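Local atomic coordinates of antifreeze protein (Uncultured bacterium, PDB entry 6EIO), a protein that probably binds ice through two of its faces and so restrains crystal growth, as an antifreeze protein. Residues T50-I64 with G70-N84. Sequence-based numbering, arbitrary orientation. Where two conformers were deposited one is given.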
loop_
_atom_site.group_PDB
_atom_site.type_symbol
_atom_site.label_atom_id
_atom_site.label_comp_id
_atom_site.label_asym_id
_atom_site.label_seq_id
_atom_site.Cartn_x
_atom_site.Cartn_y
_atom_site.Cartn_z
ATOM N N THR A 50 -3.199 15.802 -9.477
ATOM C CA THR A 50 -3.506 14.524 -8.876
ATOM C C THR A 50 -4.997 14.254 -8.960
ATOM O O THR A 50 -5.816 15.164 -8.818
ATOM C CB THR A 50 -3.050 14.559 -7.421
ATOM O OG1 THR A 50 -1.619 14.590 -7.431
ATOM C CG2 THR A 50 -3.536 13.364 -6.588
ATOM N N ASN A 51 -5.340 12.990 -9.186
ATOM C CA ASN A 51 -6.728 12.565 -9.155
ATOM C C ASN A 51 -6.819 11.343 -8.253
ATOM O O ASN A 51 -6.097 10.367 -8.461
ATOM C CB ASN A 51 -7.246 12.240 -10.557
ATOM C CG ASN A 51 -8.758 12.120 -10.588
ATOM O OD1 ASN A 51 -9.462 13.115 -10.767
ATOM N ND2 ASN A 51 -9.268 10.914 -10.427
ATOM N N ILE A 52 -7.729 11.403 -7.288
ATOM C CA ILE A 52 -8.033 10.282 -6.397
ATOM C C ILE A 52 -9.453 9.831 -6.683
ATOM O O ILE A 52 -10.378 10.642 -6.618
ATOM C CB ILE A 52 -7.899 10.696 -4.918
ATOM C CG1 ILE A 52 -6.463 11.096 -4.580
ATOM C CG2 ILE A 52 -8.385 9.574 -4.014
ATOM C CD1 ILE A 52 -6.335 11.839 -3.259
ATOM N N THR A 53 -9.632 8.540 -6.965
ATOM C CA THR A 53 -10.969 7.947 -7.056
ATOM C C THR A 53 -11.093 7.030 -5.845
ATOM O O THR A 53 -10.506 5.947 -5.799
ATOM C CB THR A 53 -11.211 7.180 -8.359
ATOM O OG1 THR A 53 -10.887 8.002 -9.486
ATOM C CG2 THR A 53 -12.686 6.809 -8.464
ATOM N N GLY A 54 -11.828 7.493 -4.846
ATOM C CA GLY A 54 -11.895 6.854 -3.545
ATOM C C GLY A 54 -11.946 7.920 -2.480
ATOM O O GLY A 54 -11.803 9.102 -2.778
ATOM N N ASP A 55 -12.146 7.520 -1.227
ATOM C CA ASP A 55 -12.242 8.522 -0.182
ATOM C C ASP A 55 -10.846 8.919 0.319
ATOM O O ASP A 55 -9.866 8.183 0.155
ATOM C CB ASP A 55 -13.169 8.016 0.933
ATOM C CG ASP A 55 -14.622 7.816 0.455
ATOM O OD1 ASP A 55 -15.024 8.455 -0.537
ATOM O OD2 ASP A 55 -15.341 7.016 1.109
ATOM N N LEU A 56 -10.779 10.104 0.923
ATOM C CA LEU A 56 -9.538 10.702 1.411
ATOM C C LEU A 56 -9.750 11.074 2.874
ATOM O O LEU A 56 -10.695 11.811 3.185
ATOM C CB LEU A 56 -9.188 11.946 0.577
ATOM C CG LEU A 56 -8.022 12.826 1.028
ATOM C CD1 LEU A 56 -6.710 12.064 1.124
ATOM C CD2 LEU A 56 -7.855 14.014 0.097
ATOM N N GLY A 57 -8.894 10.572 3.758
ATOM C CA GLY A 57 -9.038 10.796 5.184
ATOM C C GLY A 57 -7.813 11.434 5.810
ATOM O O GLY A 57 -6.675 11.171 5.405
ATOM N N LEU A 58 -8.053 12.231 6.854
ATOM C CA LEU A 58 -6.995 12.852 7.642
ATOM C C LEU A 58 -7.479 12.954 9.079
ATOM O O LEU A 58 -8.548 13.508 9.338
ATOM C CB LEU A 58 -6.652 14.241 7.092
ATOM C CG LEU A 58 -5.642 15.033 7.913
ATOM C CD1 LEU A 58 -4.265 14.371 7.939
ATOM C CD2 LEU A 58 -5.545 16.453 7.375
ATOM N N SER A 59 -6.675 12.435 10.008
ATOM C CA SER A 59 -6.960 12.551 11.432
ATOM C C SER A 59 -5.717 12.070 12.152
ATOM O O SER A 59 -5.180 11.030 11.762
ATOM C CB SER A 59 -8.141 11.658 11.804
ATOM O OG SER A 59 -8.274 11.581 13.214
ATOM N N PRO A 60 -5.238 12.752 13.206
ATOM C CA PRO A 60 -5.845 13.909 13.875
ATOM C C PRO A 60 -5.431 15.261 13.289
ATOM O O PRO A 60 -5.887 16.292 13.788
ATOM C CB PRO A 60 -5.305 13.777 15.298
ATOM C CG PRO A 60 -3.939 13.187 15.088
ATOM C CD PRO A 60 -4.090 12.219 13.964
ATOM N N GLY A 61 -4.567 15.279 12.280
ATOM C CA GLY A 61 -4.169 16.523 11.650
ATOM C C GLY A 61 -5.327 17.218 10.951
ATOM O O GLY A 61 -6.403 16.653 10.759
ATOM N N THR A 62 -5.091 18.473 10.551
ATOM C CA THR A 62 -6.148 19.289 9.967
ATOM C C THR A 62 -5.876 19.784 8.552
ATOM O O THR A 62 -6.836 20.143 7.847
ATOM C CB THR A 62 -6.414 20.514 10.859
ATOM O OG1 THR A 62 -5.204 21.263 11.013
ATOM C CG2 THR A 62 -6.916 20.076 12.227
ATOM N N SER A 63 -4.618 19.835 8.126
ATOM C CA SER A 63 -4.229 20.523 6.904
ATOM C C SER A 63 -4.145 19.565 5.725
ATOM O O SER A 63 -3.334 18.627 5.727
ATOM C CB SER A 63 -2.875 21.198 7.075
ATOM O OG SER A 63 -2.454 21.763 5.847
ATOM N N ILE A 64 -4.954 19.849 4.705
ATOM C CA ILE A 64 -4.818 19.275 3.376
ATOM C C ILE A 64 -4.580 20.417 2.402
ATOM O O ILE A 64 -5.428 21.298 2.234
ATOM C CB ILE A 64 -6.045 18.447 2.968
ATOM C CG1 ILE A 64 -6.244 17.300 3.965
ATOM C CG2 ILE A 64 -5.895 17.905 1.548
ATOM C CD1 ILE A 64 -7.185 16.221 3.502
ATOM N N GLY A 70 -5.358 19.478 -7.285
ATOM C CA GLY A 70 -5.758 18.095 -7.133
ATOM C C GLY A 70 -7.270 17.990 -7.126
ATOM O O GLY A 70 -7.965 18.912 -6.695
ATOM N N ILE A 71 -7.756 16.825 -7.564
ATOM C CA ILE A 71 -9.180 16.515 -7.687
ATOM C C ILE A 71 -9.464 15.246 -6.885
ATOM O O ILE A 71 -8.793 14.220 -7.087
ATOM C CB ILE A 71 -9.584 16.295 -9.161
ATOM C CG1 ILE A 71 -9.344 17.548 -10.008
ATOM C CG2 ILE A 71 -11.033 15.846 -9.257
ATOM C CD1 ILE A 71 -10.171 18.753 -9.587
ATOM N N LEU A 72 -10.460 15.307 -6.021
ATOM C CA LEU A 72 -10.947 14.169 -5.264
ATOM C C LEU A 72 -12.300 13.760 -5.838
ATOM O O LEU A 72 -13.286 14.498 -5.715
ATOM C CB LEU A 72 -11.071 14.529 -3.788
ATOM C CG LEU A 72 -11.652 13.421 -2.923
ATOM C CD1 LEU A 72 -10.761 12.199 -2.928
ATOM C CD2 LEU A 72 -11.868 13.949 -1.506
ATOM N N ASN A 73 -12.341 12.587 -6.470
ATOM C CA ASN A 73 -13.589 11.950 -6.884
ATOM C C ASN A 73 -13.913 10.937 -5.786
ATOM O O ASN A 73 -13.542 9.762 -5.855
ATOM C CB ASN A 73 -13.410 11.294 -8.248
ATOM C CG ASN A 73 -14.660 10.599 -8.751
ATOM O OD1 ASN A 73 -15.703 10.647 -8.108
ATOM N ND2 ASN A 73 -14.566 9.963 -9.916
ATOM N N GLY A 74 -14.540 11.446 -4.730
ATOM C CA GLY A 74 -14.688 10.731 -3.478
ATOM C C GLY A 74 -15.005 11.740 -2.396
ATOM O O GLY A 74 -15.183 12.929 -2.673
ATOM N N THR A 75 -15.084 11.252 -1.155
ATOM C CA THR A 75 -15.456 12.096 -0.032
ATOM C C THR A 75 -14.251 12.355 0.858
ATOM O O THR A 75 -13.490 11.438 1.195
ATOM C CB THR A 75 -16.622 11.487 0.766
ATOM O OG1 THR A 75 -17.742 11.331 -0.109
ATOM C CG2 THR A 75 -17.044 12.380 1.921
ATOM N N LEU A 76 -14.115 13.625 1.237
ATOM C CA LEU A 76 -13.081 14.099 2.143
ATOM C C LEU A 76 -13.567 13.982 3.585
ATOM O O LEU A 76 -14.598 14.560 3.957
ATOM C CB LEU A 76 -12.759 15.554 1.818
ATOM C CG LEU A 76 -11.718 16.227 2.707
ATOM C CD1 LEU A 76 -10.388 15.486 2.679
ATOM C CD2 LEU A 76 -11.525 17.678 2.272
ATOM N N HIS A 77 -12.793 13.285 4.414
ATOM C CA HIS A 77 -13.125 13.016 5.809
ATOM C C HIS A 77 -11.968 13.492 6.684
ATOM O O HIS A 77 -10.925 12.832 6.735
ATOM C CB HIS A 77 -13.333 11.517 6.000
ATOM C CG HIS A 77 -14.553 10.977 5.331
ATOM N ND1 HIS A 77 -15.814 11.220 5.823
ATOM C CD2 HIS A 77 -14.729 10.190 4.239
ATOM C CE1 HIS A 77 -16.710 10.618 5.057
ATOM N NE2 HIS A 77 -16.084 9.975 4.092
ATOM N N ILE A 78 -12.152 14.633 7.350
ATOM C CA ILE A 78 -11.130 15.217 8.216
ATOM C C ILE A 78 -11.683 15.264 9.633
ATOM O O ILE A 78 -12.652 15.978 9.917
ATOM C CB ILE A 78 -10.690 16.618 7.776
ATOM C CG1 ILE A 78 -10.167 16.606 6.344
ATOM C CG2 ILE A 78 -9.632 17.138 8.740
ATOM C CD1 ILE A 78 -9.809 17.978 5.811
ATOM N N ASN A 79 -11.084 14.481 10.526
ATOM C CA ASN A 79 -11.432 14.523 11.947
ATOM C C ASN A 79 -12.925 14.333 12.183
ATOM O O ASN A 79 -13.500 14.897 13.108
ATOM C CB ASN A 79 -10.903 15.792 12.616
ATOM C CG ASN A 79 -9.404 15.792 12.658
ATOM O OD1 ASN A 79 -8.805 14.740 12.919
ATOM N ND2 ASN A 79 -8.778 16.919 12.353
ATOM N N ASP A 80 -13.544 13.502 11.374
ATOM C CA ASP A 80 -14.946 13.176 11.510
ATOM C C ASP A 80 -15.099 11.724 11.960
ATOM O O ASP A 80 -14.126 11.007 12.217
ATOM C CB ASP A 80 -15.683 13.526 10.218
ATOM C CG ASP A 80 -15.352 12.607 9.057
ATOM O OD1 ASP A 80 -14.369 11.846 9.141
ATOM O OD2 ASP A 80 -16.109 12.659 8.045
ATOM N N ALA A 81 -16.336 11.275 12.086
ATOM C CA ALA A 81 -16.553 9.956 12.646
ATOM C C ALA A 81 -15.840 8.873 11.826
ATOM O O ALA A 81 -15.184 7.971 12.376
ATOM C CB ALA A 81 -18.053 9.691 12.700
ATOM N N ILE A 82 -15.986 8.919 10.503
ATOM C CA ILE A 82 -15.411 7.877 9.664
ATOM C C ILE A 82 -13.886 7.956 9.676
ATOM O O ILE A 82 -13.214 6.919 9.802
ATOM C CB ILE A 82 -16.006 7.917 8.234
ATOM C CG1 ILE A 82 -17.470 7.519 8.263
ATOM C CG2 ILE A 82 -15.216 7.036 7.290
ATOM C CD1 ILE A 82 -18.197 7.663 6.953
ATOM N N ALA A 83 -13.309 9.156 9.544
ATOM C CA ALA A 83 -11.849 9.241 9.563
ATOM C C ALA A 83 -11.290 8.761 10.892
ATOM O O ALA A 83 -10.265 8.067 10.929
ATOM C CB ALA A 83 -11.356 10.660 9.297
ATOM N N ASN A 84 -11.924 9.149 11.998
ATOM C CA ASN A 84 -11.379 8.773 13.293
ATOM C C ASN A 84 -11.421 7.259 13.476
ATOM O O ASN A 84 -10.469 6.654 13.984
ATOM C CB ASN A 84 -12.130 9.489 14.413
ATOM C CG ASN A 84 -11.836 10.985 14.455
ATOM O OD1 ASN A 84 -10.997 11.523 13.738
ATOM N ND2 ASN A 84 -12.595 11.670 15.284
HETATM O O HOH W 1 -12.037 9.897 -11.179
HETATM O O HOH W 2 -17.529 8.977 -1.618
#
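Two successive coils of the right-handed beta-solenoid of ice-binding-like proteins stack here in register, T50 on G70 through S59 on N79. The strand axes of 51-53 and 71-73 run parallel, 4.8 Å apart at 11°, and those of 55-58 and 76-78 come to 4.7 Å, tied by an alternating ladder that includes I52 N to I71 O (3.0 Å) and H77 N to L56 O. Both coils turn at a glycine, G54 and G74, where D55 lies nearest G74. Just past this corner the ladder borrows a side chain: T75 N donates to D55 OD1 (2.9 Å), approaching from above the carboxylate plane.

On the inward-facing side of the strands leucines and isoleucines stack in rows, although L76 stays exposed. With CG anti to the backbone N (chi1 177°), L72 sends CD1 back to I52 CG2 and both methyls to L56 CB. I64 reaches from the far side of its coil, its CD1 tight against L76 CD1 at 3.4 Å. On the outer side a water links N51 ND2, T53 OG1 and N73 ND2.

Past strands 55-58 and 76-78 the N79 amide grips the 59-61 turn: ND2 donates to G61 O (2.9 Å) and, in the longer bond, to P60 O (3.3 Å), above both carbonyl planes. Replacing N79 by an alanine removes the amide, which is likely to leave both carbonyls without this donor and the turn freer to shift. S59 OG donates to N84 OD1 (2.8 Å), joining the turn to helix 81-99, whose N-cap D80 takes A83 N on OD1 while OD2 receives H77 ND1. Strands 36-40 and 225-227 continue the stack beyond 50-64, while helix 81-99 follows 76-78 after N79 and D80.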